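Local coordinates for odorant binding protein (AGAP010409-PA) (Anopheles gambiae, PDB 3L4A) that probably binds small hydrophobic odorants and carries them, as a secreted, largely helical member of the PBP/GOBP family, at residues N50-K55 and E98-A103; E86-E91 and A103-R108. All coordinates share one frame; numbering follows the deposited sequence.

Interaction 1: N50-K55 and E98-A103; sequences NLYDDK and ERAYSA
Y52 lays one face of its ring on A100: the methyl CB sits 3.9 Å from the ring centroid and 29° off the normal, a CH-pi contact displaced from the centre toward CE2 and CZ, with CE2 closest at 3.5 Å. The A103 methyl, one helical turn on, meets CE1 obliquely at 3.8 Å. A chi1 of 179° sets CG of Y52 anti to the backbone N, on the side of helix 96-105. The phenol OH ends 3.5 Å from A100 CA and beside the aliphatic part of R99, 3.6 Å from CD. Beyond the ring, R99 NH1 gives a weak hydrogen bond to the backbone O of D54, 3.1 Å long and bent to 133°, with the oxygen near the guanidinium plane. In the fold, this packs the two-stranded antiparallel hairpin of 52-53 and 57-58 onto the helix of a PBP/GOBP-type odorant-binding domain. The stronger partner of the guanidinium is the carbonyl of I93, bonded by NH2, while the D54 carboxylate turns to a salt bridge with R43 on helix 36-48. Further out, D53 OD2 accepts from K55 N at 2.8 Å, an Asx turn in the link between the strands, where OD2 also takes Y56 N. L47 and V58 also pack against Y52.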
loop_
_atom_site.group_PDB
_atom_site.type_symbol
_atom_site.label_atom_id
_atom_site.label_comp_id
_atom_site.label_asym_id
_atom_site.label_seq_id
_atom_site.Cartn_x
_atom_site.Cartn_y
_atom_site.Cartn_z
ATOM N N ASN A 50 7.970 -4.848 0.966
ATOM C CA ASN A 50 7.502 -5.724 2.043
ATOM C C ASN A 50 6.577 -5.028 3.029
ATOM O O ASN A 50 6.609 -5.265 4.238
ATOM C CB ASN A 50 8.638 -6.463 2.752
ATOM C CG ASN A 50 8.207 -7.833 3.228
ATOM O OD1 ASN A 50 7.157 -8.333 2.812
ATOM N ND2 ASN A 50 9.003 -8.451 4.093
ATOM N N LEU A 51 5.718 -4.182 2.471
ATOM C CA LEU A 51 4.661 -3.501 3.217
ATOM C C LEU A 51 3.376 -4.308 3.175
ATOM O O LEU A 51 2.421 -4.004 3.891
ATOM C CB LEU A 51 4.370 -2.146 2.576
ATOM C CG LEU A 51 5.509 -1.144 2.534
ATOM C CD1 LEU A 51 5.135 0.057 1.679
ATOM C CD2 LEU A 51 5.866 -0.708 3.950
ATOM N N TYR A 52 3.351 -5.320 2.320
ATOM C CA TYR A 52 2.116 -6.008 1.980
ATOM C C TYR A 52 2.417 -7.401 1.484
ATOM O O TYR A 52 3.489 -7.678 0.935
ATOM C CB TYR A 52 1.348 -5.238 0.885
ATOM C CG TYR A 52 0.059 -5.920 0.476
ATOM C CD1 TYR A 52 -1.111 -5.717 1.194
ATOM C CD2 TYR A 52 0.008 -6.777 -0.628
ATOM C CE1 TYR A 52 -2.289 -6.353 0.844
ATOM C CE2 TYR A 52 -1.177 -7.415 -0.990
ATOM C CZ TYR A 52 -2.325 -7.193 -0.249
ATOM O OH TYR A 52 -3.513 -7.804 -0.576
ATOM N N ASP A 53 1.428 -8.265 1.656
ATOM C CA ASP A 53 1.528 -9.649 1.286
ATOM C C ASP A 53 0.138 -10.142 0.884
ATOM O O ASP A 53 -0.831 -9.825 1.560
ATOM C CB ASP A 53 2.029 -10.412 2.514
ATOM C CG ASP A 53 2.347 -11.833 2.207
ATOM O OD1 ASP A 53 3.536 -12.111 1.965
ATOM O OD2 ASP A 53 1.405 -12.659 2.161
ATOM N N ASP A 54 0.032 -10.899 -0.205
ATOM C CA ASP A 54 -1.274 -11.349 -0.686
ATOM C C ASP A 54 -2.005 -12.173 0.361
ATOM O O ASP A 54 -3.233 -12.133 0.446
ATOM C CB ASP A 54 -1.139 -12.167 -1.974
ATOM C CG ASP A 54 -0.628 -11.345 -3.133
ATOM O OD1 ASP A 54 -1.139 -10.225 -3.343
ATOM O OD2 ASP A 54 0.285 -11.818 -3.839
ATOM N N LYS A 55 -1.241 -12.927 1.147
ATOM C CA LYS A 55 -1.808 -13.819 2.149
ATOM C C LYS A 55 -1.946 -13.143 3.505
ATOM O O LYS A 55 -2.985 -13.257 4.161
ATOM C CB LYS A 55 -0.951 -15.083 2.287
ATOM C CG LYS A 55 -1.503 -16.099 3.278
ATOM C CD LYS A 55 -0.729 -17.404 3.226
ATOM C CE LYS A 55 -1.358 -18.427 4.164
ATOM N NZ LYS A 55 -0.611 -19.710 4.215
ATOM N N GLU A 98 -6.810 -5.779 -6.964
ATOM C CA GLU A 98 -7.897 -5.044 -6.330
ATOM C C GLU A 98 -7.822 -5.191 -4.804
ATOM O O GLU A 98 -8.068 -4.235 -4.061
ATOM C CB GLU A 98 -9.254 -5.526 -6.855
ATOM C CG GLU A 98 -10.437 -4.742 -6.308
ATOM C CD GLU A 98 -11.762 -5.331 -6.743
ATOM O OE1 GLU A 98 -12.776 -5.087 -6.056
ATOM O OE2 GLU A 98 -11.782 -6.047 -7.766
ATOM N N ARG A 99 -7.478 -6.390 -4.344
ATOM C CA ARG A 99 -7.346 -6.654 -2.917
ATOM C C ARG A 99 -6.277 -5.767 -2.275
ATOM O O ARG A 99 -6.514 -5.157 -1.224
ATOM C CB ARG A 99 -7.039 -8.131 -2.670
ATOM C CG ARG A 99 -7.061 -8.527 -1.205
ATOM C CD ARG A 99 -6.452 -9.896 -0.998
ATOM N NE ARG A 99 -7.241 -10.923 -1.666
ATOM C CZ ARG A 99 -6.844 -12.180 -1.819
ATOM N NH1 ARG A 99 -5.662 -12.564 -1.352
ATOM N NH2 ARG A 99 -7.626 -13.049 -2.445
ATOM N N ALA A 100 -5.099 -5.700 -2.894
ATOM C CA ALA A 100 -4.018 -4.885 -2.355
ATOM C C ALA A 100 -4.409 -3.416 -2.350
ATOM O O ALA A 100 -4.142 -2.699 -1.389
ATOM C CB ALA A 100 -2.725 -5.089 -3.154
ATOM N N TYR A 101 -5.035 -2.955 -3.430
ATOM C CA TYR A 101 -5.424 -1.556 -3.509
ATOM C C TYR A 101 -6.444 -1.210 -2.421
ATOM O O TYR A 101 -6.313 -0.189 -1.735
ATOM C CB TYR A 101 -5.981 -1.250 -4.897
ATOM C CG TYR A 101 -6.264 0.215 -5.134
ATOM C CD1 TYR A 101 -7.542 0.727 -4.964
ATOM C CD2 TYR A 101 -5.259 1.082 -5.546
ATOM C CE1 TYR A 101 -7.805 2.071 -5.181
ATOM C CE2 TYR A 101 -5.512 2.433 -5.763
ATOM C CZ TYR A 101 -6.791 2.914 -5.578
ATOM O OH TYR A 101 -7.067 4.246 -5.791
ATOM N N SER A 102 -7.447 -2.073 -2.260
ATOM C CA SER A 102 -8.440 -1.892 -1.209
ATOM C C SER A 102 -7.781 -1.849 0.164
ATOM O O SER A 102 -8.105 -1.002 0.993
ATOM C CB SER A 102 -9.491 -2.999 -1.245
ATOM O OG SER A 102 -10.486 -2.758 -0.263
ATOM N N ALA A 103 -6.842 -2.759 0.403
ATOM C CA ALA A 103 -6.141 -2.796 1.679
ATOM C C ALA A 103 -5.457 -1.465 1.950
ATOM O O ALA A 103 -5.608 -0.882 3.028
ATOM C CB ALA A 103 -5.126 -3.934 1.689
#

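Interaction 2: E86-E91 and A103-R108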
loop_
_atom_site.group_PDB
_atom_site.type_symbol
_atom_site.label_atom_id
_atom_site.label_comp_id
_atom_site.label_asym_id
_atom_site.label_seq_id
_atom_site.Cartn_x
_atom_site.Cartn_y
_atom_site.Cartn_z
ATOM N N GLU A 86 -10.038 -5.495 8.370
ATOM C CA GLU A 86 -11.011 -6.554 8.586
ATOM C C GLU A 86 -12.342 -6.182 7.935
ATOM O O GLU A 86 -13.010 -7.036 7.336
ATOM C CB GLU A 86 -11.185 -6.835 10.085
ATOM C CG GLU A 86 -9.985 -7.509 10.740
ATOM C CD GLU A 86 -9.756 -8.924 10.239
ATOM O OE1 GLU A 86 -10.719 -9.543 9.736
ATOM O OE2 GLU A 86 -8.614 -9.419 10.347
ATOM N N ALA A 87 -12.713 -4.908 8.034
ATOM C CA ALA A 87 -13.986 -4.440 7.488
ATOM C C ALA A 87 -14.032 -4.510 5.968
ATOM O O ALA A 87 -15.109 -4.486 5.378
ATOM C CB ALA A 87 -14.292 -3.022 7.965
ATOM N N LYS A 88 -12.865 -4.603 5.340
ATOM C CA LYS A 88 -12.786 -4.675 3.884
ATOM C C LYS A 88 -12.899 -6.093 3.328
ATOM O O LYS A 88 -12.919 -6.280 2.108
ATOM C CB LYS A 88 -11.511 -4.000 3.397
ATOM C CG LYS A 88 -11.596 -2.492 3.500
ATOM C CD LYS A 88 -10.288 -1.840 3.147
ATOM C CE LYS A 88 -10.494 -0.351 2.883
ATOM N NZ LYS A 88 -11.176 -0.105 1.581
ATOM N N ASN A 89 -12.980 -7.076 4.220
ATOM C CA ASN A 89 -13.180 -8.472 3.826
ATOM C C ASN A 89 -12.280 -8.861 2.663
ATOM O O ASN A 89 -12.740 -9.366 1.630
ATOM C CB ASN A 89 -14.646 -8.728 3.484
ATOM C CG ASN A 89 -15.549 -8.604 4.692
ATOM O OD1 ASN A 89 -16.010 -9.604 5.241
ATOM N ND2 ASN A 89 -15.793 -7.374 5.125
ATOM N N LEU A 90 -10.992 -8.620 2.859
ATOM C CA LEU A 90 -9.996 -8.781 1.816
ATOM C C LEU A 90 -9.933 -10.188 1.233
ATOM O O LEU A 90 -9.638 -10.352 0.053
ATOM C CB LEU A 90 -8.613 -8.385 2.332
ATOM C CG LEU A 90 -8.416 -6.937 2.789
ATOM C CD1 LEU A 90 -6.995 -6.742 3.304
ATOM C CD2 LEU A 90 -8.714 -5.984 1.649
ATOM N N GLU A 91 -10.202 -11.191 2.058
ATOM C CA GLU A 91 -10.124 -12.584 1.619
ATOM C C GLU A 91 -11.187 -12.916 0.577
ATOM O O GLU A 91 -11.069 -13.908 -0.144
ATOM C CB GLU A 91 -10.269 -13.543 2.804
ATOM C CG GLU A 91 -10.293 -12.863 4.152
ATOM C CD GLU A 91 -11.606 -12.157 4.403
ATOM O OE1 GLU A 91 -12.667 -12.800 4.252
ATOM O OE2 GLU A 91 -11.577 -10.962 4.744
ATOM N N ALA A 103 -6.842 -2.759 0.403
ATOM C CA ALA A 103 -6.141 -2.796 1.679
ATOM C C ALA A 103 -5.457 -1.465 1.950
ATOM O O ALA A 103 -5.608 -0.882 3.028
ATOM C CB ALA A 103 -5.126 -3.934 1.689
ATOM N N PHE A 104 -4.711 -0.971 0.967
ATOM C CA PHE A 104 -3.964 0.260 1.170
ATOM C C PHE A 104 -4.842 1.502 1.329
ATOM O O PHE A 104 -4.409 2.498 1.903
ATOM C CB PHE A 104 -2.902 0.445 0.087
ATOM C CG PHE A 104 -1.624 -0.305 0.370
ATOM C CD1 PHE A 104 -0.737 0.157 1.332
ATOM C CD2 PHE A 104 -1.318 -1.476 -0.315
ATOM C CE1 PHE A 104 0.438 -0.528 1.606
ATOM C CE2 PHE A 104 -0.140 -2.162 -0.053
ATOM C CZ PHE A 104 0.739 -1.684 0.910
ATOM N N GLN A 105 -6.083 1.445 0.861
ATOM C CA GLN A 105 -6.994 2.558 1.101
ATOM C C GLN A 105 -7.167 2.844 2.598
ATOM O O GLN A 105 -7.421 3.986 2.991
ATOM C CB GLN A 105 -8.350 2.319 0.437
ATOM C CG GLN A 105 -8.317 2.430 -1.084
ATOM C CD GLN A 105 -9.671 2.191 -1.698
ATOM O OE1 GLN A 105 -10.067 2.878 -2.640
ATOM N NE2 GLN A 105 -10.400 1.220 -1.160
ATOM N N CYS A 106 -7.021 1.821 3.432
ATOM C CA CYS A 106 -7.113 2.028 4.877
ATOM C C CYS A 106 -6.055 2.997 5.379
ATOM O O CYS A 106 -6.287 3.723 6.345
ATOM C CB CYS A 106 -6.976 0.704 5.618
ATOM S SG CYS A 106 -8.497 -0.257 5.594
ATOM N N LEU A 107 -4.908 3.024 4.709
ATOM C CA LEU A 107 -3.781 3.837 5.170
ATOM C C LEU A 107 -3.657 5.161 4.415
ATOM O O LEU A 107 -2.688 5.894 4.602
ATOM C CB LEU A 107 -2.470 3.038 5.136
ATOM C CG LEU A 107 -2.283 2.015 6.269
ATOM C CD1 LEU A 107 -3.071 0.745 6.009
ATOM C CD2 LEU A 107 -0.812 1.685 6.474
ATOM N N ARG A 108 -4.638 5.471 3.571
ATOM C CA ARG A 108 -4.572 6.685 2.755
ATOM C C ARG A 108 -4.393 7.944 3.602
ATOM O O ARG A 108 -3.493 8.744 3.341
ATOM C CB ARG A 108 -5.818 6.808 1.868
ATOM C CG ARG A 108 -5.948 8.167 1.172
ATOM C CD ARG A 108 -7.170 8.217 0.260
ATOM N NE ARG A 108 -7.331 9.538 -0.348
ATOM C CZ ARG A 108 -8.484 10.010 -0.812
ATOM N NH1 ARG A 108 -9.582 9.271 -0.734
ATOM N NH2 ARG A 108 -8.541 11.223 -1.350
#
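K88 runs its aliphatic chain over the sulfur of C106, with CD and CE both 3.4 Å from SG. The chain is extended through CE and then bends at its last torsion (chi4 -73°), which turns NZ off the line of the methylenes. K88 NZ lies 3.9 Å from Q105 CB, and the two side chains cross at about a right angle. NZ also has a weak hydrogen bond to the hydroxyl of S102, one turn back on the helix, so the lysine combines methylene packing on the sulfur with a polar end beside S102 and Q105. C106 SG is itself fixed by the disulfide to C84, one of three that brace this protein, as expected of a classical six-cysteine odorant-binding protein. The bond ties the C-terminal region of helix 96-105 covalently to helix 75-87, and K88 therefore packs against a sulfur already anchored to the helix that leads into its own segment.

Two residues on, L90 makes the apolar half of the contact. Its CD1 touches A103 CB at 3.7 Å, while CD2 lies 3.9 Å from A103 N, so the two methyls lie against one residue, CD1 on the methyl and CD2 near its backbone. Between K88 and L90 the chain turns at N89, with positive phi; the CB atoms of both flanking residues point toward 103-108. L85 of helix 75-87 packs against L90, A103 and C106 alike, and R99 and S102 of helix 96-105 also touch L90; the contact thus joins the chain leaving helix 75-87 to the C-terminal part of helix 96-105, with V58 of strand 57-58 also reaching A103.

From the N terminus, the chain passes helix 36-48, enters 50-55 and meets helix 96-105 much later; interaction 1 closes that long loop, which takes in strand 57-58 and helices 60-66 and 75-87. Segment 86-91 lies within it, and its partner 103-108 starts on the last residue of 98-103, so interaction 2 closes a short loop that crosses the first. Both share A103 and use helix 96-105, which is gripped by the hairpin strand and by the chain leaving helix 75-87. They touch directly too: R99 NE lies 3.0 Å from L90 O, and F104 CE2 packs 3.5 Å from Y52 CB.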